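PDB 5UPB: acetoacetate decarboxylase from Sphingomonas wittichii, which belongs to the acetoacetate decarboxylase family and probably acts on keto acids through a lysine Schiff base, as its relatives do. Local coordinates for residues A[13-18]-A[106-111]; A[81-86]-A[119-124]; A[87-92]-A[175-180]; A[149-152]-A[158-161]. One frame throughout, in Å; residues are numbered along the deposited sequence.

Contact 1: residues A[13-18]-A[106-111]; sequences ASLVDD and DKEWSL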
loop_
_atom_site.group_PDB
_atom_site.type_symbol
_atom_site.label_atom_id
_atom_site.label_comp_id
_atom_site.label_asym_id
_atom_site.label_seq_id
_atom_site.Cartn_x
_atom_site.Cartn_y
_atom_site.Cartn_z
ATOM N N ALA A 13 -6.375 -21.800 5.288
ATOM C CA ALA A 13 -5.294 -20.909 4.915
ATOM C C ALA A 13 -4.997 -20.936 3.422
ATOM O O ALA A 13 -4.014 -20.331 3.001
ATOM C CB ALA A 13 -4.027 -21.253 5.713
ATOM N N SER A 14 -5.796 -21.639 2.616
ATOM C CA SER A 14 -5.566 -21.658 1.177
ATOM C C SER A 14 -5.968 -20.319 0.584
ATOM O O SER A 14 -7.009 -19.761 0.930
ATOM C CB SER A 14 -6.366 -22.781 0.491
ATOM O OG SER A 14 -5.832 -24.071 0.736
ATOM N N LEU A 15 -5.147 -19.799 -0.332
ATOM C CA LEU A 15 -5.524 -18.573 -1.039
ATOM C C LEU A 15 -6.808 -18.755 -1.815
ATOM O O LEU A 15 -7.627 -17.837 -1.904
ATOM C CB LEU A 15 -4.443 -18.153 -2.020
ATOM C CG LEU A 15 -3.329 -17.225 -1.635
ATOM C CD1 LEU A 15 -2.493 -16.984 -2.911
ATOM C CD2 LEU A 15 -3.813 -15.932 -1.040
ATOM N N VAL A 16 -6.956 -19.912 -2.448
ATOM C CA VAL A 16 -8.023 -20.178 -3.397
ATOM C C VAL A 16 -8.562 -21.566 -3.088
ATOM O O VAL A 16 -7.801 -22.457 -2.694
ATOM C CB VAL A 16 -7.494 -20.088 -4.853
ATOM C CG1 VAL A 16 -8.590 -20.425 -5.825
ATOM C CG2 VAL A 16 -6.930 -18.691 -5.138
ATOM N N ASP A 17 -9.871 -21.747 -3.248
ATOM C CA ASP A 17 -10.517 -23.060 -3.188
ATOM C C ASP A 17 -11.146 -23.350 -4.547
ATOM O O ASP A 17 -11.210 -22.480 -5.417
ATOM C CB ASP A 17 -11.566 -23.108 -2.066
ATOM C CG ASP A 17 -12.393 -21.839 -1.989
ATOM O OD1 ASP A 17 -12.309 -21.046 -2.943
ATOM O OD2 ASP A 17 -13.095 -21.607 -0.981
ATOM N N ASP A 18 -11.582 -24.588 -4.771
ATOM C CA ASP A 18 -12.235 -24.908 -6.039
ATOM C C ASP A 18 -13.757 -24.804 -5.950
ATOM O O ASP A 18 -14.479 -25.449 -6.722
ATOM C CB ASP A 18 -11.806 -26.291 -6.541
ATOM C CG ASP A 18 -11.992 -27.372 -5.517
ATOM O OD1 ASP A 18 -11.971 -27.054 -4.310
ATOM O OD2 ASP A 18 -12.149 -28.542 -5.927
ATOM N N ASP A 106 -5.106 -6.005 -7.391
ATOM C CA ASP A 106 -4.473 -5.574 -6.138
ATOM C C ASP A 106 -4.684 -6.538 -4.977
ATOM O O ASP A 106 -4.465 -6.151 -3.831
ATOM C CB ASP A 106 -4.896 -4.159 -5.735
ATOM C CG ASP A 106 -6.392 -4.007 -5.516
ATOM O OD1 ASP A 106 -7.090 -5.017 -5.498
ATOM O OD2 ASP A 106 -6.840 -2.862 -5.280
ATOM N N LYS A 107 -5.074 -7.780 -5.249
ATOM C CA LYS A 107 -5.178 -8.811 -4.228
ATOM C C LYS A 107 -4.592 -10.087 -4.822
ATOM O O LYS A 107 -4.969 -10.500 -5.918
ATOM C CB LYS A 107 -6.649 -9.031 -3.797
ATOM C CG LYS A 107 -7.286 -7.858 -3.074
ATOM C CD LYS A 107 -6.666 -7.655 -1.710
ATOM C CE LYS A 107 -7.083 -6.352 -1.041
ATOM N NZ LYS A 107 -8.601 -6.338 -0.952
ATOM N N GLU A 108 -3.667 -10.719 -4.114
ATOM C CA GLU A 108 -2.982 -11.851 -4.724
ATOM C C GLU A 108 -3.860 -13.087 -4.816
ATOM O O GLU A 108 -3.573 -13.957 -5.652
ATOM C CB GLU A 108 -1.640 -12.149 -3.979
ATOM C CG GLU A 108 -1.678 -13.186 -2.884
ATOM C CD GLU A 108 -2.395 -12.713 -1.606
ATOM O OE1 GLU A 108 -3.597 -12.383 -1.657
ATOM O OE2 GLU A 108 -1.760 -12.665 -0.518
ATOM N N TRP A 109 -4.918 -13.199 -4.001
ATOM C CA TRP A 109 -5.846 -14.314 -4.193
ATOM C C TRP A 109 -6.546 -14.222 -5.531
ATOM O O TRP A 109 -6.838 -15.247 -6.148
ATOM C CB TRP A 109 -6.884 -14.410 -3.073
ATOM C CG TRP A 109 -7.471 -13.130 -2.572
ATOM C CD1 TRP A 109 -7.020 -12.381 -1.537
ATOM C CD2 TRP A 109 -8.665 -12.492 -3.035
ATOM N NE1 TRP A 109 -7.832 -11.294 -1.336
ATOM C CE2 TRP A 109 -8.858 -11.339 -2.236
ATOM C CE3 TRP A 109 -9.599 -12.792 -4.031
ATOM C CZ2 TRP A 109 -9.934 -10.472 -2.404
ATOM C CZ3 TRP A 109 -10.674 -11.899 -4.222
ATOM C CH2 TRP A 109 -10.819 -10.752 -3.399
ATOM N N SER A 110 -6.762 -13.016 -6.022
ATOM C CA SER A 110 -7.314 -12.862 -7.355
ATOM C C SER A 110 -6.250 -13.095 -8.416
ATOM O O SER A 110 -6.534 -13.711 -9.458
ATOM C CB SER A 110 -7.946 -11.468 -7.490
ATOM O OG SER A 110 -8.451 -11.314 -8.800
ATOM N N LEU A 111 -4.999 -12.722 -8.128
ATOM C CA LEU A 111 -3.908 -13.054 -9.030
ATOM C C LEU A 111 -3.801 -14.561 -9.231
ATOM O O LEU A 111 -3.706 -15.057 -10.371
ATOM C CB LEU A 111 -2.607 -12.465 -8.492
ATOM C CG LEU A 111 -1.379 -12.726 -9.363
ATOM C CD1 LEU A 111 -0.398 -11.599 -9.114
ATOM C CD2 LEU A 111 -0.787 -14.067 -9.050
#
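Leu-15 lays its CD2 methyl against the carboxylate end of Glu-108, 3.6 Å from CD, and the two side chains cross at about a right angle. Leu-15 CD1 rests 3.9 Å from Glu-108 CG. Backbone oxygens meet side-chain carbons in both directions: Leu-15 O is 3.7 Å from Trp-109 CB, and Val-16 CG2 touches Trp-109 O at 3.6 Å. Glu-108 bends at CB-CG (chi2 -72°) and folds back over the start of helix 108-116, where OE1 receives a weak bond from Trp-109 N. The amino end of the helix probably stabilises the negative charge. OE2 turns instead to a second subunit, with a salt bridge to its Arg-153 and a hydrogen bond from its Ile-123 N. With these partners meeting the carboxylate's polar needs, the leucine methyl can rest on it. Cut back to an alanine here, the side chain would probably leave that arginine without its mate and open a gap beside Leu-15. In the next shell Lys-107, at the N-cap position, sets its CB 3.4 Å above the Trp-109 ring plane, near the rim. Tyr-81 meets the same indole with planes roughly perpendicular, while Trp-109 NE1 bonds to His-154 of the second subunit. The arrangement is an N-terminal segment packed on the first turn of helix 108-116 at a subunit interface, where Glu-108 and Trp-109 also reach the second subunit.

Contact 2: residues A[81-86]-A[119-124]; sequences YNEAAL and YPKKIG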
loop_
_atom_site.group_PDB
_atom_site.type_symbol
_atom_site.label_atom_id
_atom_site.label_comp_id
_atom_site.label_asym_id
_atom_site.label_seq_id
_atom_site.Cartn_x
_atom_site.Cartn_y
_atom_site.Cartn_z
ATOM N N TYR A 81 -11.650 -6.556 -4.625
ATOM C CA TYR A 81 -10.394 -6.238 -5.290
ATOM C C TYR A 81 -10.660 -5.317 -6.465
ATOM O O TYR A 81 -11.771 -5.236 -6.975
ATOM C CB TYR A 81 -9.679 -7.489 -5.741
ATOM C CG TYR A 81 -10.357 -8.260 -6.853
ATOM C CD1 TYR A 81 -11.298 -9.246 -6.562
ATOM C CD2 TYR A 81 -10.052 -8.023 -8.188
ATOM C CE1 TYR A 81 -11.892 -9.997 -7.571
ATOM C CE2 TYR A 81 -10.684 -8.768 -9.214
ATOM C CZ TYR A 81 -11.560 -9.762 -8.885
ATOM O OH TYR A 81 -12.187 -10.539 -9.842
ATOM N N ASN A 82 -9.610 -4.622 -6.882
ATOM C CA ASN A 82 -9.655 -3.824 -8.089
ATOM C C ASN A 82 -8.760 -4.446 -9.138
ATOM O O ASN A 82 -7.725 -5.048 -8.818
ATOM C CB ASN A 82 -9.215 -2.404 -7.810
ATOM C CG ASN A 82 -9.993 -1.799 -6.698
ATOM O OD1 ASN A 82 -11.181 -1.558 -6.845
ATOM N ND2 ASN A 82 -9.381 -1.710 -5.529
ATOM N N GLU A 83 -9.119 -4.213 -10.387
ATOM C CA GLU A 83 -8.413 -4.835 -11.492
ATOM C C GLU A 83 -8.431 -3.952 -12.724
ATOM O O GLU A 83 -9.435 -3.286 -13.023
ATOM C CB GLU A 83 -9.039 -6.179 -11.813
ATOM C CG GLU A 83 -8.364 -6.950 -12.924
ATOM C CD GLU A 83 -8.913 -8.381 -13.023
ATOM O OE1 GLU A 83 -8.487 -9.235 -12.221
ATOM O OE2 GLU A 83 -9.796 -8.650 -13.863
ATOM N N ALA A 84 -7.289 -3.946 -13.435
ATOM C CA ALA A 84 -7.182 -3.274 -14.722
ATOM C C ALA A 84 -6.624 -4.255 -15.745
ATOM O O ALA A 84 -5.733 -5.067 -15.444
ATOM C CB ALA A 84 -6.284 -2.043 -14.602
ATOM N N ALA A 85 -7.070 -4.124 -16.985
ATOM C CA ALA A 85 -6.632 -5.071 -17.996
ATOM C C ALA A 85 -6.643 -4.459 -19.378
ATOM O O ALA A 85 -7.422 -3.548 -19.684
ATOM C CB ALA A 85 -7.504 -6.316 -18.008
ATOM N N LEU A 86 -5.787 -5.038 -20.223
ATOM C CA LEU A 86 -5.794 -4.840 -21.670
ATOM C C LEU A 86 -6.017 -6.201 -22.309
ATOM O O LEU A 86 -5.183 -7.105 -22.148
ATOM C CB LEU A 86 -4.461 -4.233 -22.122
ATOM C CG LEU A 86 -4.154 -2.883 -21.480
ATOM C CD1 LEU A 86 -2.710 -2.458 -21.691
ATOM C CD2 LEU A 86 -5.085 -1.851 -22.088
ATOM N N TYR A 119 -5.378 -16.663 -16.721
ATOM C CA TYR A 119 -5.401 -15.212 -16.818
ATOM C C TYR A 119 -4.044 -14.688 -16.385
ATOM O O TYR A 119 -3.688 -14.851 -15.214
ATOM C CB TYR A 119 -6.420 -14.631 -15.877
ATOM C CG TYR A 119 -7.867 -14.743 -16.236
ATOM C CD1 TYR A 119 -8.564 -15.923 -15.997
ATOM C CD2 TYR A 119 -8.580 -13.643 -16.708
ATOM C CE1 TYR A 119 -9.917 -16.036 -16.275
ATOM C CE2 TYR A 119 -9.951 -13.742 -16.997
ATOM C CZ TYR A 119 -10.612 -14.942 -16.767
ATOM O OH TYR A 119 -11.964 -15.063 -17.033
ATOM N N PRO A 120 -3.284 -14.049 -17.236
ATOM C CA PRO A 120 -1.981 -13.522 -16.789
ATOM C C PRO A 120 -2.164 -12.268 -15.951
ATOM O O PRO A 120 -2.606 -11.237 -16.466
ATOM C CB PRO A 120 -1.254 -13.217 -18.109
ATOM C CG PRO A 120 -2.043 -13.875 -19.177
ATOM C CD PRO A 120 -3.462 -13.885 -18.682
ATOM N N LYS A 121 -1.850 -12.356 -14.640
ATOM C CA LYS A 121 -2.045 -11.219 -13.734
ATOM C C LYS A 121 -0.770 -10.870 -12.956
ATOM O O LYS A 121 -0.056 -11.750 -12.475
ATOM C CB LYS A 121 -3.169 -11.478 -12.702
ATOM C CG LYS A 121 -4.543 -11.846 -13.306
ATOM C CD LYS A 121 -5.632 -11.682 -12.267
ATOM C CE LYS A 121 -7.018 -12.083 -12.856
ATOM N NZ LYS A 121 -8.081 -11.789 -11.859
ATOM N N LYS A 122 -0.541 -9.574 -12.784
ATOM C CA LYS A 122 0.453 -9.031 -11.866
ATOM C C LYS A 122 -0.272 -8.235 -10.780
ATOM O O LYS A 122 -1.490 -7.976 -10.866
ATOM C CB LYS A 122 1.428 -8.128 -12.615
ATOM C CG LYS A 122 2.270 -8.867 -13.676
ATOM C CD LYS A 122 3.207 -7.878 -14.402
ATOM C CE LYS A 122 4.036 -8.559 -15.411
ATOM N NZ LYS A 122 4.822 -7.555 -16.236
ATOM N N ILE A 123 0.482 -7.843 -9.754
ATOM C CA ILE A 123 -0.040 -6.977 -8.712
ATOM C C ILE A 123 0.258 -5.537 -9.082
ATOM O O ILE A 123 1.411 -5.176 -9.363
ATOM C CB ILE A 123 0.576 -7.278 -7.343
ATOM C CG1 ILE A 123 0.197 -8.667 -6.839
ATOM C CG2 ILE A 123 0.145 -6.132 -6.352
ATOM C CD1 ILE A 123 -1.306 -8.806 -6.522
ATOM N N GLY A 124 -0.769 -4.696 -9.023
ATOM C CA GLY A 124 -0.585 -3.268 -9.170
ATOM C C GLY A 124 -1.449 -2.521 -8.179
ATOM O O GLY A 124 -2.146 -3.116 -7.368
#
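Glu-83 sends CG opposite its own backbone nitrogen (chi1 -178°), and Lys-121 sends CG opposite its carbonyl carbon (chi1 -56°). Both chains then run out extended until OE1 and NZ meet. This is a buried salt bridge inside the β-rich acetoacetate decarboxylase fold, where the neighbours Lys-121 and Lys-122, the first beside a buried glutamate, are consistent with the family's active-site lysine pair. It reaches across strand 95-105, which pairs antiparallel with strand 80-92 and parallel with strand 121-123; Val-103 on that middle strand touches both side chains. No backbone bond joins the two segments, and their closest CA atoms, of Glu-83 and Gly-124, are 8.3 Å apart. Long side chains are therefore what this place requires, and they cross at about a right angle. Each end has further company: Glu-83 OE2 hydrogen-bonds Tyr-57 OH, so both carboxylate oxygens are engaged and its rotation is restrained, and Lys-121 NZ has a weak bond to Ser-110 OG. Lys-122 belongs to another network, in a salt bridge with Glu-227 and a bond to Ala-13 O of a second subunit. At the junction Lys-121 NZ stands 2.6 Å from Glu-83 OE1, approaching on the syn side and 16° out of the carboxylate plane.

Contact 3: residues A[87-92]-A[175-180]; sequences SIACTH and RSRPAT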
loop_
_atom_site.group_PDB
_atom_site.type_symbol
_atom_site.label_atom_id
_atom_site.label_comp_id
_atom_site.label_asym_id
_atom_site.label_seq_id
_atom_site.Cartn_x
_atom_site.Cartn_y
_atom_site.Cartn_z
ATOM N N SER A 87 -7.147 -6.371 -22.991
ATOM C CA SER A 87 -7.557 -7.662 -23.529
ATOM C C SER A 87 -7.723 -7.570 -25.038
ATOM O O SER A 87 -8.163 -6.549 -25.562
ATOM C CB SER A 87 -8.902 -8.181 -22.927
ATOM O OG SER A 87 -8.850 -8.278 -21.532
ATOM N N ILE A 88 -7.481 -8.689 -25.715
ATOM C CA ILE A 88 -7.393 -8.756 -27.174
ATOM C C ILE A 88 -8.544 -9.598 -27.704
ATOM O O ILE A 88 -8.742 -10.741 -27.272
ATOM C CB ILE A 88 -6.043 -9.351 -27.602
ATOM C CG1 ILE A 88 -4.911 -8.483 -27.044
ATOM C CG2 ILE A 88 -5.969 -9.502 -29.128
ATOM C CD1 ILE A 88 -3.524 -9.095 -27.184
ATOM N N ALA A 89 -9.299 -9.044 -28.648
ATOM C CA ALA A 89 -10.339 -9.837 -29.290
ATOM C C ALA A 89 -9.689 -10.859 -30.211
ATOM O O ALA A 89 -8.759 -10.536 -30.955
ATOM C CB ALA A 89 -11.306 -8.945 -30.067
ATOM N N CYS A 90 -10.157 -12.107 -30.135
ATOM C CA CYS A 90 -9.540 -13.209 -30.864
ATOM C C CYS A 90 -10.568 -14.323 -31.065
ATOM O O CYS A 90 -11.730 -14.225 -30.647
ATOM C CB CYS A 90 -8.291 -13.715 -30.145
ATOM S SG CYS A 90 -8.574 -14.277 -28.454
ATOM N N THR A 91 -10.115 -15.391 -31.727
ATOM C CA THR A 91 -10.932 -16.561 -32.009
ATOM C C THR A 91 -10.120 -17.828 -31.783
ATOM O O THR A 91 -8.898 -17.859 -31.974
ATOM C CB THR A 91 -11.438 -16.573 -33.456
ATOM O OG1 THR A 91 -10.329 -16.342 -34.349
ATOM C CG2 THR A 91 -12.468 -15.518 -33.644
ATOM N N HIS A 92 -10.831 -18.881 -31.392
ATOM C CA HIS A 92 -10.311 -20.242 -31.319
ATOM C C HIS A 92 -11.236 -21.049 -32.212
ATOM O O HIS A 92 -12.393 -21.300 -31.851
ATOM C CB HIS A 92 -10.297 -20.785 -29.889
ATOM C CG HIS A 92 -9.751 -22.177 -29.787
ATOM N ND1 HIS A 92 -10.538 -23.260 -29.467
ATOM C CD2 HIS A 92 -8.490 -22.652 -29.915
ATOM C CE1 HIS A 92 -9.794 -24.352 -29.448
ATOM N NE2 HIS A 92 -8.545 -24.007 -29.699
ATOM N N ARG A 175 -19.064 -4.744 -26.389
ATOM C CA ARG A 175 -18.578 -5.634 -27.438
ATOM C C ARG A 175 -18.348 -7.023 -26.856
ATOM O O ARG A 175 -17.225 -7.454 -26.590
ATOM C CB ARG A 175 -17.334 -5.051 -28.102
ATOM C CG ARG A 175 -17.565 -3.773 -28.937
ATOM C CD ARG A 175 -18.000 -2.545 -28.189
ATOM N NE ARG A 175 -18.035 -1.388 -29.089
ATOM C CZ ARG A 175 -18.678 -0.243 -28.861
ATOM N NH1 ARG A 175 -19.366 -0.037 -27.739
ATOM N NH2 ARG A 175 -18.614 0.720 -29.766
ATOM N N SER A 176 -19.458 -7.729 -26.693
ATOM C CA SER A 176 -19.495 -9.018 -26.023
ATOM C C SER A 176 -18.975 -10.130 -26.924
ATOM O O SER A 176 -19.429 -10.298 -28.067
ATOM C CB SER A 176 -20.922 -9.331 -25.587
ATOM O OG SER A 176 -21.752 -9.520 -26.726
ATOM N N ARG A 177 -18.049 -10.915 -26.381
ATOM C CA ARG A 177 -17.539 -12.104 -27.025
ATOM C C ARG A 177 -17.644 -13.186 -25.962
ATOM O O ARG A 177 -17.046 -13.041 -24.883
ATOM C CB ARG A 177 -16.099 -11.872 -27.524
ATOM C CG ARG A 177 -16.028 -10.709 -28.541
ATOM C CD ARG A 177 -14.626 -10.291 -28.980
ATOM N NE ARG A 177 -14.008 -11.289 -29.852
ATOM C CZ ARG A 177 -14.178 -11.387 -31.170
ATOM N NH1 ARG A 177 -14.974 -10.557 -31.846
ATOM N NH2 ARG A 177 -13.538 -12.342 -31.818
ATOM N N PRO A 178 -18.336 -14.296 -26.219
ATOM C CA PRO A 178 -18.729 -15.170 -25.094
ATOM C C PRO A 178 -17.543 -15.785 -24.359
ATOM O O PRO A 178 -17.573 -15.910 -23.129
ATOM C CB PRO A 178 -19.557 -16.270 -25.768
ATOM C CG PRO A 178 -19.237 -16.198 -27.222
ATOM C CD PRO A 178 -18.769 -14.806 -27.527
ATOM N N ALA A 179 -16.477 -16.124 -25.065
ATOM C CA ALA A 179 -15.396 -16.868 -24.434
ATOM C C ALA A 179 -14.331 -15.922 -23.920
ATOM O O ALA A 179 -14.035 -14.898 -24.535
ATOM C CB ALA A 179 -14.762 -17.856 -25.402
ATOM N N THR A 180 -13.725 -16.299 -22.805
ATOM C CA THR A 180 -12.454 -15.739 -22.375
ATOM C C THR A 180 -11.436 -16.856 -22.465
ATOM O O THR A 180 -11.590 -17.902 -21.826
ATOM C CB THR A 180 -12.531 -15.137 -20.971
ATOM O OG1 THR A 180 -13.516 -14.118 -20.946
ATOM C CG2 THR A 180 -11.201 -14.538 -20.553
#
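Arg-177 NH2 donates to Cys-90 O over 2.9 Å, and the bond is nearly straight, with 171° at the hydrogen. The oxygen lies in the guanidinium plane, whereas the nitrogen stands well above the carbonyl plane, 53° out of it. A bend at CG-CD (chi3 72°) swings the guanidinium over strand 80-92 and brings one face onto Ala-89, whose CB is 3.6 Å from NE. Alanine suits this spot because its single methyl lets the flat cation lie close to the strand. At the edge of the group Thr-91 CG2 comes to 3.8 Å from NH2. The second grip is Gly-97 O, which accepts from Arg-177 NE, and the backbones of Cys-90 and Gly-97 are themselves hydrogen-bonded across the hairpin of strands 80-92 and 95-105. The guanidinium thus joins carbonyls of both hairpin strands and ties the loop ahead of strand 179-186 to them. A leucine in its place is likely to leave the Cys-90 and Gly-97 carbonyls without these donors and the loop less firmly held. Both named acceptors, Cys-90 O here and Gly-97 O beyond the two segments, are peptide oxygens, so the tie rests on directed N-H bonds to main chain.

Contact 4: residues A[149-152]-A[158-161]; sequences GICA and LFRL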
loop_
_atom_site.group_PDB
_atom_site.type_symbol
_atom_site.label_atom_id
_atom_site.label_comp_id
_atom_site.label_asym_id
_atom_site.label_seq_id
_atom_site.Cartn_x
_atom_site.Cartn_y
_atom_site.Cartn_z
ATOM N N GLY A 149 -10.279 5.970 -14.156
ATOM C CA GLY A 149 -9.558 4.818 -13.624
ATOM C C GLY A 149 -8.086 4.957 -13.925
ATOM O O GLY A 149 -7.698 5.552 -14.937
ATOM N N ILE A 150 -7.258 4.390 -13.045
ATOM C CA ILE A 150 -5.812 4.456 -13.230
ATOM C C ILE A 150 -5.197 3.210 -12.604
ATOM O O ILE A 150 -5.716 2.638 -11.637
ATOM C CB ILE A 150 -5.221 5.758 -12.612
ATOM C CG1 ILE A 150 -3.751 5.953 -12.978
ATOM C CG2 ILE A 150 -5.294 5.713 -11.096
ATOM C CD1 ILE A 150 -3.298 7.398 -12.756
ATOM N N CYS A 151 -4.107 2.754 -13.189
ATOM C CA CYS A 151 -3.378 1.661 -12.577
ATOM C C CYS A 151 -1.889 1.920 -12.729
ATOM O O CYS A 151 -1.449 2.589 -13.666
ATOM C CB CYS A 151 -3.769 0.307 -13.198
ATOM S SG CYS A 151 -3.596 0.240 -14.961
ATOM N N ALA A 152 -1.130 1.426 -11.762
ATOM C CA ALA A 152 0.303 1.663 -11.698
ATOM C C ALA A 152 0.984 0.470 -11.036
ATOM O O ALA A 152 0.367 -0.268 -10.260
ATOM C CB ALA A 152 0.621 2.925 -10.906
ATOM N N LEU A 158 0.763 2.713 -15.509
ATOM C CA LEU A 158 0.572 1.739 -16.578
ATOM C C LEU A 158 -0.405 2.266 -17.625
ATOM O O LEU A 158 -0.065 2.360 -18.812
ATOM C CB LEU A 158 0.054 0.433 -15.988
ATOM C CG LEU A 158 0.998 -0.218 -14.956
ATOM C CD1 LEU A 158 0.193 -1.231 -14.137
ATOM C CD2 LEU A 158 2.184 -0.832 -15.654
ATOM N N PHE A 159 -1.628 2.591 -17.214
ATOM C CA PHE A 159 -2.496 3.349 -18.108
ATOM C C PHE A 159 -3.557 4.081 -17.308
ATOM O O PHE A 159 -3.742 3.845 -16.112
ATOM C CB PHE A 159 -3.122 2.466 -19.199
ATOM C CG PHE A 159 -4.097 1.419 -18.722
ATOM C CD1 PHE A 159 -5.469 1.692 -18.638
ATOM C CD2 PHE A 159 -3.661 0.133 -18.419
ATOM C CE1 PHE A 159 -6.375 0.709 -18.243
ATOM C CE2 PHE A 159 -4.564 -0.853 -18.015
ATOM C CZ PHE A 159 -5.943 -0.554 -17.943
ATOM N N ARG A 160 -4.132 5.090 -17.958
ATOM C CA ARG A 160 -5.230 5.866 -17.415
ATOM C C ARG A 160 -6.416 5.755 -18.367
ATOM O O ARG A 160 -6.225 5.725 -19.580
ATOM C CB ARG A 160 -4.878 7.339 -17.269
ATOM C CG ARG A 160 -3.557 7.596 -16.589
ATOM C CD ARG A 160 -3.067 8.997 -16.902
ATOM N NE ARG A 160 -3.943 10.026 -16.342
ATOM C CZ ARG A 160 -3.886 11.302 -16.700
ATOM N NH1 ARG A 160 -3.022 11.701 -17.634
ATOM N NH2 ARG A 160 -4.692 12.176 -16.131
ATOM N N LEU A 161 -7.614 5.684 -17.806
ATOM C CA LEU A 161 -8.866 5.627 -18.561
ATOM C C LEU A 161 -9.845 6.621 -17.976
ATOM O O LEU A 161 -9.843 6.879 -16.768
ATOM C CB LEU A 161 -9.578 4.293 -18.482
ATOM C CG LEU A 161 -9.019 3.028 -19.067
ATOM C CD1 LEU A 161 -10.103 1.967 -18.905
ATOM C CD2 LEU A 161 -8.629 3.245 -20.514
#
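Gly-149 and Leu-161 form a hydrogen-bonded antiparallel pair: Gly-149 N reaches Leu-161 O at 2.8 Å, and Leu-161 N returns to Gly-149 O at 2.9 Å. Further along, Cys-151 N meets Phe-159 O at 3.1 Å, with the donor nearly in line with the C=O bond, while Cys-151 O takes Leu-158 N. Leu-158 and Phe-159 therefore both face the one cysteine. This is a classic beta bulge, made possible by the helix-like backbone of Leu-158 (psi -59°).

The sulfur-aromatic contact comes next. Cys-151 and Phe-159 both place the first side-chain atom between backbone N and carbonyl carbon (chi1 55° and 66°), which sets SG over one face of the ring, 3.7 Å from its centroid and offset toward the rim. A compact, polarisable thiol fits there, and Ala-84 of strand 80-92 touches both residues. Among apolar contacts, Leu-158 CB approaches Cys-151 SG at 3.8 Å, and the leucine CD1 packs on the backbone of Ala-152.

On the other face Ile-150 and Arg-160 run side by side, CD1 of the isoleucine 3.8 Å from CG of the arginine. The charged end goes on to a salt bridge with Glu-220 and to Arg-74 O of a fourth subunit. Apolar on one face and partly polar on the other, this is a bulged β-hairpin, strands 146-153 and 156-166, in the acetoacetate decarboxylase fold.

Contact 2 lies deepest, about 6 Å from the chain centre, and there a buried ion pair does the joining. Contact 4, also buried, relies on backbone pairing and sulfur-aromatic packing; it touches contact 2, and one of its faces reaches two further subunits. Contacts 2 and 3 share strand 80-92, but contact 3 is only partly buried, touches no other chain and uses arginine-to-carbonyl bonding. Contact 1 lies on the opposite side of the chain's centre from contact 3, their centres about 25 Å apart, and combines apolar packing with links to a second subunit that contact 2 also touches. Asp-106 and Asn-82 connect contacts 1 and 2.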